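Local coordinates for glycoside hydrolase family protein (Novosphingobium sp. PP1Y, PDB 6Q2F), which is an alpha-L-rhamnosidase, a glycoside hydrolase that probably cleaves terminal alpha-L-rhamnose from glycosidic substrates, at residues Q638-A643 and L724-R729; L666-V669 and R674-I677. All coordinates share one frame; numbering follows the deposited sequence.

In the fold
Read from the N terminus, the chain passes through 638-643 into barrel strand 642-649, follows helix 657-670, returns to the barrel as strand 674-677, whose parallel pairing with both 642-649 and 56-62 closes the ring, and later reaches helix 712-726. Contact 2 closes a short loop, with four residues between its segments 666-669 and 674-677. Contact 1 closes a longer one, with 80 residues between 638-643 and 724-729, and wholly encloses contact 2 without crossing it. The two are physically continuous: A643 O lies 2.7 Å from V676 N, a probable hydrogen bond between neighbouring parallel strands, and L725 CD1 packs 3.6 Å from F668 CB. Together they tie two barrel strands to helices 657-670 and 712-726.

Contact 1. Residues Q638-A643 and L724-R729; sequences QNLVAA and LLQTGR
N639 and L640 lie in the loop leading into strand 642-649 of a (beta/alpha)8 barrel, and both meet Q726, near the close of helix 712-726. N639 has CG anti to its backbone nitrogen (chi1 -165°), which extends the amide toward Q726. There ND2 donates to Q726 O at 2.9 Å. The N-H...O angle is 154°, and the acceptor lies in the plane of the N639 amide, although the donor is tilted from the Q726 carbonyl plane. OD1 is hydrogen-bonded to R897 NH1, which also reaches T727 O, so both ends of the amide are held, which should fix its rotation. A leucine here would probably leave Q726 O without this donor and R897 without one of its acceptors. Between the segments N673 acts as a bridge, its ND2 hydrogen-bonded to both N639 O and L725 O, while its OD1 accepts from V641 N. The Q726 side chain is extended beyond CG, and its NE2 is hydrogen-bonded to N673 O and S52 O. Over the flat face of that anchored amide sits one methyl of L640, with CD2 3.5 Å from Q726 CD.

Contact 2. Residues L666-V669 and R674-I677; sequences LEFV and RPVI
The beta-alpha-beta crossover formed by strand 642-649, helix 657-670 and strand 674-677 brings F668 and E667 of the helix against P675 of the second strand. The backbones stay well apart, the closest CA atoms, those of E667 and P675, being 8.0 Å from each other. Side chains must therefore bridge the gap, and they bury 112 Å² in doing so. F668 carries most of the apolar contact. Its CG is anti to its own carbonyl carbon (chi1 -77°), a setting that brings the far rim of the ring to the proline, although the CB itself does not aim at the strand. F668 CE1 comes within 3.8 Å of P675 CG, and F668 CZ is 3.9 Å from the same carbon. The proline carbon approaches the aromatic ring obliquely, and the two side chains cross at about a right angle, so the touch is local rather than a stack. Helix 712-726 adds to this packing: S721, S722 and L725 touch F668, and S722 also reaches P675. Beside them, the CB of E667 is directed at the strand, and its OE1 lies 4.3 Å from P675 CB without a bond between them. That oxygen is instead hydrogen-bonded to S645 OG, so the buried carboxylate has a polar partner on the first strand of the unit. P675 faces the helix, whereas the CB atoms of its neighbours R674 and V676 point away from it. Such alternation, with a helix packed on one side of a parallel strand, is characteristic of the helix-to-strand step in a (beta/alpha)8 barrel.

Contact 1. Residues Q638-A643 and L724-R729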
loop_
_atom_site.group_PDB
_atom_site.type_symbol
_atom_site.label_atom_id
_atom_site.label_comp_id
_atom_site.label_asym_id
_atom_site.label_seq_id
_atom_site.Cartn_x
_atom_site.Cartn_y
_atom_site.Cartn_z
ATOM N N GLN A 638 -7.087 10.276 13.603
ATOM C CA GLN A 638 -5.677 10.581 13.520
ATOM C C GLN A 638 -5.469 11.874 12.745
ATOM O O GLN A 638 -4.609 12.634 13.059
ATOM C CB GLN A 638 -4.883 9.447 12.915
ATOM C CG GLN A 638 -4.870 8.194 13.735
ATOM C CD GLN A 638 -5.926 7.217 13.321
ATOM O OE1 GLN A 638 -6.938 7.585 12.769
ATOM N NE2 GLN A 638 -5.677 5.978 13.557
ATOM N N ASN A 639 -6.273 12.060 11.710
ATOM C CA ASN A 639 -6.240 13.220 10.819
ATOM C C ASN A 639 -5.047 13.247 9.862
ATOM O O ASN A 639 -5.193 13.514 8.719
ATOM C CB ASN A 639 -6.460 14.543 11.523
ATOM C CG ASN A 639 -6.776 15.669 10.560
ATOM O OD1 ASN A 639 -7.590 15.543 9.703
ATOM N ND2 ASN A 639 -6.113 16.760 10.721
ATOM N N LEU A 640 -3.868 12.967 10.373
ATOM C CA LEU A 640 -2.693 12.902 9.548
ATOM C C LEU A 640 -2.724 11.652 8.671
ATOM O O LEU A 640 -3.104 10.613 9.095
ATOM C CB LEU A 640 -1.450 12.948 10.414
ATOM C CG LEU A 640 -1.185 14.223 11.186
ATOM C CD1 LEU A 640 -0.160 14.051 12.255
ATOM C CD2 LEU A 640 -0.797 15.357 10.286
ATOM N N VAL A 641 -2.322 11.785 7.437
ATOM C CA VAL A 641 -2.282 10.685 6.482
ATOM C C VAL A 641 -0.935 10.761 5.789
ATOM O O VAL A 641 -0.687 11.693 5.013
ATOM C CB VAL A 641 -3.405 10.762 5.438
ATOM C CG1 VAL A 641 -3.307 9.591 4.478
ATOM C CG2 VAL A 641 -4.778 10.823 6.093
ATOM N N ALA A 642 -0.080 9.784 6.040
ATOM C CA ALA A 642 1.239 9.816 5.436
ATOM C C ALA A 642 1.267 8.933 4.199
ATOM O O ALA A 642 0.461 8.012 4.037
ATOM C CB ALA A 642 2.318 9.362 6.426
ATOM N N ALA A 643 2.213 9.226 3.319
ATOM C CA ALA A 643 2.478 8.326 2.214
ATOM C C ALA A 643 3.959 8.317 1.880
ATOM O O ALA A 643 4.608 9.362 1.813
ATOM C CB ALA A 643 1.657 8.696 0.980
ATOM N N LEU A 724 -3.140 23.098 4.560
ATOM C CA LEU A 724 -4.579 23.221 4.323
ATOM C C LEU A 724 -5.253 21.857 4.370
ATOM O O LEU A 724 -6.366 21.721 4.898
ATOM C CB LEU A 724 -4.827 23.902 2.988
ATOM C CG LEU A 724 -4.234 25.321 2.832
ATOM C CD1 LEU A 724 -4.743 26.037 1.561
ATOM C CD2 LEU A 724 -4.629 26.155 4.030
ATOM N N LEU A 725 -4.576 20.820 3.852
ATOM C CA LEU A 725 -5.141 19.480 3.816
ATOM C C LEU A 725 -5.086 18.776 5.171
ATOM O O LEU A 725 -5.618 17.670 5.309
ATOM C CB LEU A 725 -4.448 18.668 2.725
ATOM C CG LEU A 725 -4.894 19.225 1.345
ATOM C CD1 LEU A 725 -4.032 18.666 0.211
ATOM C CD2 LEU A 725 -6.346 18.845 1.089
ATOM N N GLN A 726 -4.504 19.401 6.185
ATOM C CA GLN A 726 -4.660 18.921 7.556
ATOM C C GLN A 726 -5.671 19.731 8.354
ATOM O O GLN A 726 -6.003 19.350 9.478
ATOM C CB GLN A 726 -3.307 18.956 8.290
ATOM C CG GLN A 726 -2.253 18.040 7.698
ATOM C CD GLN A 726 -0.875 18.248 8.316
ATOM O OE1 GLN A 726 -0.737 18.863 9.374
ATOM N NE2 GLN A 726 0.154 17.730 7.651
ATOM N N THR A 727 -6.138 20.842 7.811
ATOM C CA THR A 727 -6.934 21.801 8.563
ATOM C C THR A 727 -8.354 21.287 8.755
ATOM O O THR A 727 -8.924 20.671 7.858
ATOM C CB THR A 727 -6.950 23.159 7.840
ATOM O OG1 THR A 727 -5.610 23.651 7.770
ATOM C CG2 THR A 727 -7.821 24.170 8.572
ATOM N N GLY A 728 -8.917 21.535 9.938
ATOM C CA GLY A 728 -10.267 21.045 10.245
ATOM C C GLY A 728 -10.390 19.542 10.035
ATOM O O GLY A 728 -9.488 18.762 10.357
ATOM N N ARG A 729 -11.506 19.126 9.445
ATOM C CA ARG A 729 -11.739 17.720 9.154
ATOM C C ARG A 729 -12.050 17.528 7.683
ATOM O O ARG A 729 -12.615 18.407 7.034
ATOM C CB ARG A 729 -12.921 17.146 9.962
ATOM C CG ARG A 729 -14.327 17.681 9.500
ATOM C CD ARG A 729 -15.442 17.004 10.305
ATOM N NE ARG A 729 -16.796 17.438 9.927
ATOM C CZ ARG A 729 -17.523 16.869 8.969
ATOM N NH1 ARG A 729 -17.044 15.852 8.253
ATOM N NH2 ARG A 729 -18.742 17.321 8.725
#

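Contact 2. Residues L666-V669 and R674-I677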
loop_
_atom_site.group_PDB
_atom_site.type_symbol
_atom_site.label_atom_id
_atom_site.label_comp_id
_atom_site.label_asym_id
_atom_site.label_seq_id
_atom_site.Cartn_x
_atom_site.Cartn_y
_atom_site.Cartn_z
ATOM N N LEU A 666 -1.669 14.066 -6.876
ATOM C CA LEU A 666 -2.511 12.881 -6.807
ATOM C C LEU A 666 -2.583 12.344 -5.376
ATOM O O LEU A 666 -3.656 11.953 -4.909
ATOM C CB LEU A 666 -1.989 11.821 -7.782
ATOM C CG LEU A 666 -2.723 10.478 -7.670
ATOM C CD1 LEU A 666 -4.226 10.638 -8.061
ATOM C CD2 LEU A 666 -2.050 9.405 -8.532
ATOM N N GLU A 667 -1.458 12.344 -4.654
ATOM C CA GLU A 667 -1.492 11.959 -3.247
ATOM C C GLU A 667 -2.380 12.902 -2.447
ATOM O O GLU A 667 -3.176 12.468 -1.599
ATOM C CB GLU A 667 -0.085 11.970 -2.671
ATOM C CG GLU A 667 0.836 10.937 -3.277
ATOM C CD GLU A 667 2.220 11.035 -2.695
ATOM O OE1 GLU A 667 2.340 11.368 -1.499
ATOM O OE2 GLU A 667 3.179 10.790 -3.443
ATOM N N PHE A 668 -2.234 14.206 -2.692
ATOM C CA PHE A 668 -3.028 15.192 -1.971
ATOM C C PHE A 668 -4.526 14.969 -2.194
ATOM O O PHE A 668 -5.299 14.914 -1.235
ATOM C CB PHE A 668 -2.609 16.592 -2.403
ATOM C CG PHE A 668 -1.301 17.052 -1.793
ATOM C CD1 PHE A 668 -0.974 16.715 -0.489
ATOM C CD2 PHE A 668 -0.418 17.836 -2.516
ATOM C CE1 PHE A 668 0.198 17.146 0.086
ATOM C CE2 PHE A 668 0.782 18.257 -1.957
ATOM C CZ PHE A 668 1.085 17.917 -0.649
ATOM N N VAL A 669 -4.952 14.816 -3.455
ATOM C CA VAL A 669 -6.384 14.738 -3.737
ATOM C C VAL A 669 -6.966 13.384 -3.317
ATOM O O VAL A 669 -8.185 13.254 -3.178
ATOM C CB VAL A 669 -6.648 15.037 -5.225
ATOM C CG1 VAL A 669 -6.412 13.794 -6.099
ATOM C CG2 VAL A 669 -8.062 15.606 -5.411
ATOM N N ARG A 674 0.614 14.276 4.655
ATOM C CA ARG A 674 1.994 14.293 5.150
ATOM C C ARG A 674 2.828 13.419 4.233
ATOM O O ARG A 674 3.020 12.222 4.495
ATOM C CB ARG A 674 2.101 13.802 6.596
ATOM C CG ARG A 674 3.551 13.646 7.052
ATOM C CD ARG A 674 3.686 13.560 8.542
ATOM N NE ARG A 674 3.334 14.816 9.201
ATOM C CZ ARG A 674 3.322 14.986 10.518
ATOM N NH1 ARG A 674 3.645 13.978 11.325
ATOM N NH2 ARG A 674 2.985 16.158 11.028
ATOM N N PRO A 675 3.300 13.963 3.116
ATOM C CA PRO A 675 4.165 13.166 2.248
ATOM C C PRO A 675 5.450 12.805 2.981
ATOM O O PRO A 675 5.993 13.595 3.760
ATOM C CB PRO A 675 4.414 14.093 1.052
ATOM C CG PRO A 675 3.161 15.012 1.034
ATOM C CD PRO A 675 2.942 15.259 2.508
ATOM N N VAL A 676 5.904 11.578 2.772
ATOM C CA VAL A 676 7.198 11.124 3.253
ATOM C C VAL A 676 7.962 10.716 1.999
ATOM O O VAL A 676 7.683 9.665 1.403
ATOM C CB VAL A 676 7.084 9.977 4.270
ATOM C CG1 VAL A 676 8.476 9.654 4.861
ATOM C CG2 VAL A 676 6.093 10.365 5.392
ATOM N N ILE A 677 8.839 11.575 1.543
ATOM C CA ILE A 677 9.509 11.334 0.299
ATOM C C ILE A 677 10.487 10.205 0.277
ATOM O O ILE A 677 11.370 10.157 1.045
ATOM C CB ILE A 677 10.163 12.609 -0.237
ATOM C CG1 ILE A 677 9.132 13.701 -0.364
ATOM C CG2 ILE A 677 10.826 12.356 -1.567
ATOM C CD1 ILE A 677 9.671 15.083 -0.204
#